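Local coordinates for major capsid protein (Paramecium bursaria Chlorella virus 1, PDB 5TIP), which self-assembles as trimers into the large icosahedral capsid of the virus, of which it is the main, glycosylated building block, at residues A[302-314]-A[342-354]. Numbering follows the deposited sequence.
Sequences TGTYNEQLAVLDS and IGGVTPAGVYLYS
In the C-terminal half of the capsid protein, a type II beta turn from P347 to V350 meets the coil that leads into strand 312-319, where A348 and Y351 fit against T304, A310 and L312. One direct hydrogen bond spans the two backbones: A348 N gives to T304 O over 2.8 Å, in the carbonyl plane but bent at the hydrogen (137°). Water 1 ties T304 N to A348 O, and water 3 joins G349 N to E307 OE1; E307 OE2 is also salt-bridged to K383. The CB of A348 lies 3.4 Å from N306 O, just before the 3-10 segment 307-309. Although the CB of Y305 points away, chi1 at -66° (CG anti to the carbonyl carbon) turns the ring toward the other segment: CD1 comes 3.5 Å from P347 CA, T346 O lies at the ring edge, and V345 CG2 is met obliquely, 3.7 Å from Y305 CE1. At the other end L312 CD2 stands over the centre of the Y351 ring, 4.1 Å from the centroid and 6° off the normal, a CH-pi contact. Y351 OH lies 3.4 Å from A310 CB; water 4 accepts from V311 N and bonds weakly to this hydroxyl. Helix 330-341 backs the contact through F333 on Y351, helix 109-119 packs A117 on P347, L312 touches strand 376-387, and Y126 of the second subunit meets Y305 edge-to-face.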
loop_
_atom_site.group_PDB
_atom_site.type_symbol
_atom_site.label_atom_id
_atom_site.label_comp_id
_atom_site.label_asym_id
_atom_site.label_seq_id
_atom_site.Cartn_x
_atom_site.Cartn_y
_atom_site.Cartn_z
ATOM N N THR A 302 1.934 -0.237 -22.971
ATOM C CA THR A 302 1.312 0.948 -23.555
ATOM C C THR A 302 1.386 2.143 -22.611
ATOM O O THR A 302 1.596 3.279 -23.054
ATOM C CB THR A 302 -0.142 0.642 -23.920
ATOM O OG1 THR A 302 -0.177 -0.388 -24.916
ATOM C CG2 THR A 302 -0.836 1.876 -24.465
ATOM N N GLY A 303 1.233 1.910 -21.312
ATOM C CA GLY A 303 1.310 2.996 -20.362
ATOM C C GLY A 303 2.733 3.472 -20.139
ATOM O O GLY A 303 3.710 2.810 -20.488
ATOM N N THR A 304 2.843 4.662 -19.554
ATOM C CA THR A 304 4.142 5.236 -19.233
ATOM C C THR A 304 3.966 6.261 -18.124
ATOM O O THR A 304 2.866 6.769 -17.889
ATOM C CB THR A 304 4.798 5.890 -20.456
ATOM O OG1 THR A 304 6.141 6.268 -20.133
ATOM C CG2 THR A 304 4.027 7.132 -20.871
ATOM N N TYR A 305 5.071 6.557 -17.445
ATOM C CA TYR A 305 5.120 7.623 -16.456
ATOM C C TYR A 305 5.864 8.846 -16.965
ATOM O O TYR A 305 6.016 9.822 -16.223
ATOM C CB TYR A 305 5.763 7.120 -15.158
ATOM C CG TYR A 305 4.945 6.064 -14.451
ATOM C CD1 TYR A 305 3.749 6.389 -13.829
ATOM C CD2 TYR A 305 5.370 4.744 -14.402
ATOM C CE1 TYR A 305 2.993 5.431 -13.183
ATOM C CE2 TYR A 305 4.622 3.778 -13.755
ATOM C CZ TYR A 305 3.434 4.128 -13.147
ATOM O OH TYR A 305 2.679 3.175 -12.499
ATOM N N ASN A 306 6.326 8.819 -18.212
ATOM C CA ASN A 306 7.127 9.901 -18.769
ATOM C C ASN A 306 6.208 11.059 -19.136
ATOM O O ASN A 306 5.411 10.954 -20.073
ATOM C CB ASN A 306 7.904 9.409 -19.985
ATOM C CG ASN A 306 9.047 10.325 -20.351
ATOM O OD1 ASN A 306 9.046 11.504 -20.003
ATOM N ND2 ASN A 306 10.034 9.786 -21.056
ATOM N N GLU A 307 6.314 12.160 -18.388
ATOM C CA GLU A 307 5.506 13.339 -18.682
ATOM C C GLU A 307 5.863 13.940 -20.037
ATOM O O GLU A 307 5.018 14.578 -20.675
ATOM C CB GLU A 307 5.674 14.371 -17.564
ATOM C CG GLU A 307 5.073 15.738 -17.856
ATOM C CD GLU A 307 3.572 15.689 -18.083
ATOM O OE1 GLU A 307 2.909 14.769 -17.552
ATOM O OE2 GLU A 307 3.055 16.572 -18.802
ATOM N N GLN A 308 7.099 13.732 -20.500
ATOM C CA GLN A 308 7.521 14.279 -21.783
ATOM C C GLN A 308 6.663 13.772 -22.935
ATOM O O GLN A 308 6.570 14.443 -23.969
ATOM C CB GLN A 308 8.992 13.939 -22.036
ATOM C CG GLN A 308 9.617 14.688 -23.200
ATOM C CD GLN A 308 9.911 16.134 -22.856
ATOM O OE1 GLN A 308 10.819 16.425 -22.077
ATOM N NE2 GLN A 308 9.132 17.049 -23.422
ATOM N N LEU A 309 6.033 12.609 -22.782
ATOM C CA LEU A 309 5.188 12.033 -23.818
ATOM C C LEU A 309 3.714 12.392 -23.665
ATOM O O LEU A 309 2.904 11.983 -24.504
ATOM C CB LEU A 309 5.350 10.508 -23.846
ATOM C CG LEU A 309 6.769 9.984 -24.079
ATOM C CD1 LEU A 309 6.789 8.464 -24.071
ATOM C CD2 LEU A 309 7.327 10.517 -25.388
ATOM N N ALA A 310 3.343 13.130 -22.621
ATOM C CA ALA A 310 1.980 13.625 -22.489
ATOM C C ALA A 310 1.799 14.889 -23.326
ATOM O O ALA A 310 2.763 15.571 -23.683
ATOM C CB ALA A 310 1.646 13.896 -21.023
ATOM N N VAL A 311 0.542 15.204 -23.639
ATOM C CA VAL A 311 0.275 16.229 -24.643
ATOM C C VAL A 311 -0.179 17.539 -24.007
ATOM O O VAL A 311 0.035 18.620 -24.568
ATOM C CB VAL A 311 -0.754 15.719 -25.670
ATOM C CG1 VAL A 311 -2.130 15.555 -25.039
ATOM C CG2 VAL A 311 -0.802 16.627 -26.892
ATOM N N LEU A 312 -0.804 17.461 -22.834
ATOM C CA LEU A 312 -1.386 18.644 -22.210
ATOM C C LEU A 312 -0.297 19.494 -21.566
ATOM O O LEU A 312 0.482 19.001 -20.743
ATOM C CB LEU A 312 -2.434 18.241 -21.173
ATOM C CG LEU A 312 -3.192 19.404 -20.525
ATOM C CD1 LEU A 312 -3.928 20.235 -21.569
ATOM C CD2 LEU A 312 -4.154 18.911 -19.453
ATOM N N ASP A 313 -0.238 20.769 -21.949
ATOM C CA ASP A 313 0.727 21.696 -21.367
ATOM C C ASP A 313 0.191 22.371 -20.110
ATOM O O ASP A 313 0.863 22.376 -19.075
ATOM C CB ASP A 313 1.135 22.762 -22.388
ATOM C CG ASP A 313 2.080 23.791 -21.802
ATOM O OD1 ASP A 313 3.080 23.386 -21.174
ATOM O OD2 ASP A 313 1.822 25.002 -21.963
ATOM N N SER A 314 -1.003 22.952 -20.186
ATOM C CA SER A 314 -1.599 23.616 -19.037
ATOM C C SER A 314 -3.113 23.499 -19.130
ATOM O O SER A 314 -3.666 23.192 -20.187
ATOM C CB SER A 314 -1.173 25.086 -18.954
ATOM O OG SER A 314 -1.618 25.816 -20.084
ATOM N N ILE A 342 -5.138 11.058 -3.338
ATOM C CA ILE A 342 -5.229 9.620 -3.566
ATOM C C ILE A 342 -4.114 8.868 -2.848
ATOM O O ILE A 342 -4.374 7.952 -2.062
ATOM C CB ILE A 342 -5.227 9.287 -5.076
ATOM C CG1 ILE A 342 -6.443 9.908 -5.765
ATOM C CG2 ILE A 342 -5.213 7.783 -5.288
ATOM C CD1 ILE A 342 -6.492 9.657 -7.258
ATOM N N GLY A 343 -2.864 9.241 -3.108
ATOM C CA GLY A 343 -1.740 8.586 -2.473
ATOM C C GLY A 343 -1.191 7.391 -3.215
ATOM O O GLY A 343 -0.657 6.473 -2.582
ATOM N N GLY A 344 -1.311 7.366 -4.539
ATOM C CA GLY A 344 -0.719 6.314 -5.342
ATOM C C GLY A 344 0.230 6.885 -6.374
ATOM O O GLY A 344 0.987 7.814 -6.079
ATOM N N VAL A 345 0.201 6.345 -7.589
ATOM C CA VAL A 345 0.950 6.902 -8.710
ATOM C C VAL A 345 0.100 6.749 -9.964
ATOM O O VAL A 345 -0.508 5.696 -10.189
ATOM C CB VAL A 345 2.337 6.245 -8.882
ATOM C CG1 VAL A 345 2.221 4.789 -9.310
ATOM C CG2 VAL A 345 3.177 7.033 -9.875
ATOM N N THR A 346 0.023 7.811 -10.758
ATOM C CA THR A 346 -0.820 7.837 -11.935
ATOM C C THR A 346 0.043 7.957 -13.182
ATOM O O THR A 346 0.889 8.861 -13.257
ATOM C CB THR A 346 -1.815 9.006 -11.873
ATOM O OG1 THR A 346 -2.716 8.806 -10.777
ATOM C CG2 THR A 346 -2.614 9.096 -13.161
ATOM N N PRO A 347 -0.126 7.078 -14.167
ATOM C CA PRO A 347 0.677 7.181 -15.389
ATOM C C PRO A 347 0.384 8.473 -16.135
ATOM O O PRO A 347 -0.691 9.063 -16.005
ATOM C CB PRO A 347 0.248 5.953 -16.201
ATOM C CG PRO A 347 -1.107 5.609 -15.673
ATOM C CD PRO A 347 -1.065 5.944 -14.214
ATOM N N ALA A 348 1.369 8.915 -16.912
ATOM C CA ALA A 348 1.221 10.140 -17.680
ATOM C C ALA A 348 0.056 10.021 -18.654
ATOM O O ALA A 348 -0.250 8.940 -19.164
ATOM C CB ALA A 348 2.513 10.457 -18.434
ATOM N N GLY A 349 -0.600 11.151 -18.910
ATOM C CA GLY A 349 -1.733 11.192 -19.803
ATOM C C GLY A 349 -3.082 11.071 -19.132
ATOM O O GLY A 349 -4.106 11.229 -19.808
ATOM N N VAL A 350 -3.119 10.799 -17.831
ATOM C CA VAL A 350 -4.354 10.745 -17.059
ATOM C C VAL A 350 -4.321 11.883 -16.052
ATOM O O VAL A 350 -3.338 12.044 -15.320
ATOM C CB VAL A 350 -4.527 9.388 -16.356
ATOM C CG1 VAL A 350 -5.851 9.345 -15.612
ATOM C CG2 VAL A 350 -4.442 8.254 -17.362
ATOM N N TYR A 351 -5.392 12.672 -16.015
ATOM C CA TYR A 351 -5.425 13.892 -15.224
ATOM C C TYR A 351 -6.634 13.884 -14.300
ATOM O O TYR A 351 -7.655 13.255 -14.588
ATOM C CB TYR A 351 -5.453 15.130 -16.122
ATOM C CG TYR A 351 -4.368 15.131 -17.175
ATOM C CD1 TYR A 351 -3.108 15.646 -16.900
ATOM C CD2 TYR A 351 -4.599 14.607 -18.440
ATOM C CE1 TYR A 351 -2.113 15.645 -17.856
ATOM C CE2 TYR A 351 -3.608 14.600 -19.401
ATOM C CZ TYR A 351 -2.369 15.120 -19.103
ATOM O OH TYR A 351 -1.379 15.118 -20.058
ATOM N N LEU A 352 -6.502 14.599 -13.186
ATOM C CA LEU A 352 -7.519 14.627 -12.147
ATOM C C LEU A 352 -7.615 16.023 -11.554
ATOM O O LEU A 352 -6.598 16.693 -11.355
ATOM C CB LEU A 352 -7.195 13.617 -11.035
ATOM C CG LEU A 352 -8.009 13.686 -9.741
ATOM C CD1 LEU A 352 -9.381 13.054 -9.926
ATOM C CD2 LEU A 352 -7.257 13.031 -8.593
ATOM N N TYR A 353 -8.841 16.459 -11.281
ATOM C CA TYR A 353 -9.088 17.592 -10.400
ATOM C C TYR A 353 -10.179 17.197 -9.422
ATOM O O TYR A 353 -11.303 16.891 -9.833
ATOM C CB TYR A 353 -9.490 18.852 -11.169
ATOM C CG TYR A 353 -9.631 20.047 -10.252
ATOM C CD1 TYR A 353 -8.510 20.709 -9.771
ATOM C CD2 TYR A 353 -10.882 20.496 -9.848
ATOM C CE1 TYR A 353 -8.629 21.792 -8.923
ATOM C CE2 TYR A 353 -11.012 21.581 -9.000
ATOM C CZ TYR A 353 -9.881 22.224 -8.542
ATOM O OH TYR A 353 -10.001 23.304 -7.697
ATOM N N SER A 354 -9.851 17.205 -8.136
ATOM C CA SER A 354 -10.753 16.732 -7.099
ATOM C C SER A 354 -11.408 17.908 -6.391
ATOM O O SER A 354 -10.727 18.853 -5.979
ATOM C CB SER A 354 -10.001 15.862 -6.089
ATOM O OG SER A 354 -10.863 15.431 -5.051
HETATM O O HOH W 1 0.166 6.431 -19.946
HETATM O O HOH W 2 0.380 16.754 -19.677
HETATM O O HOH W 3 0.428 13.580 -17.535
HETATM O O HOH W 4 -1.255 13.353 -22.880
#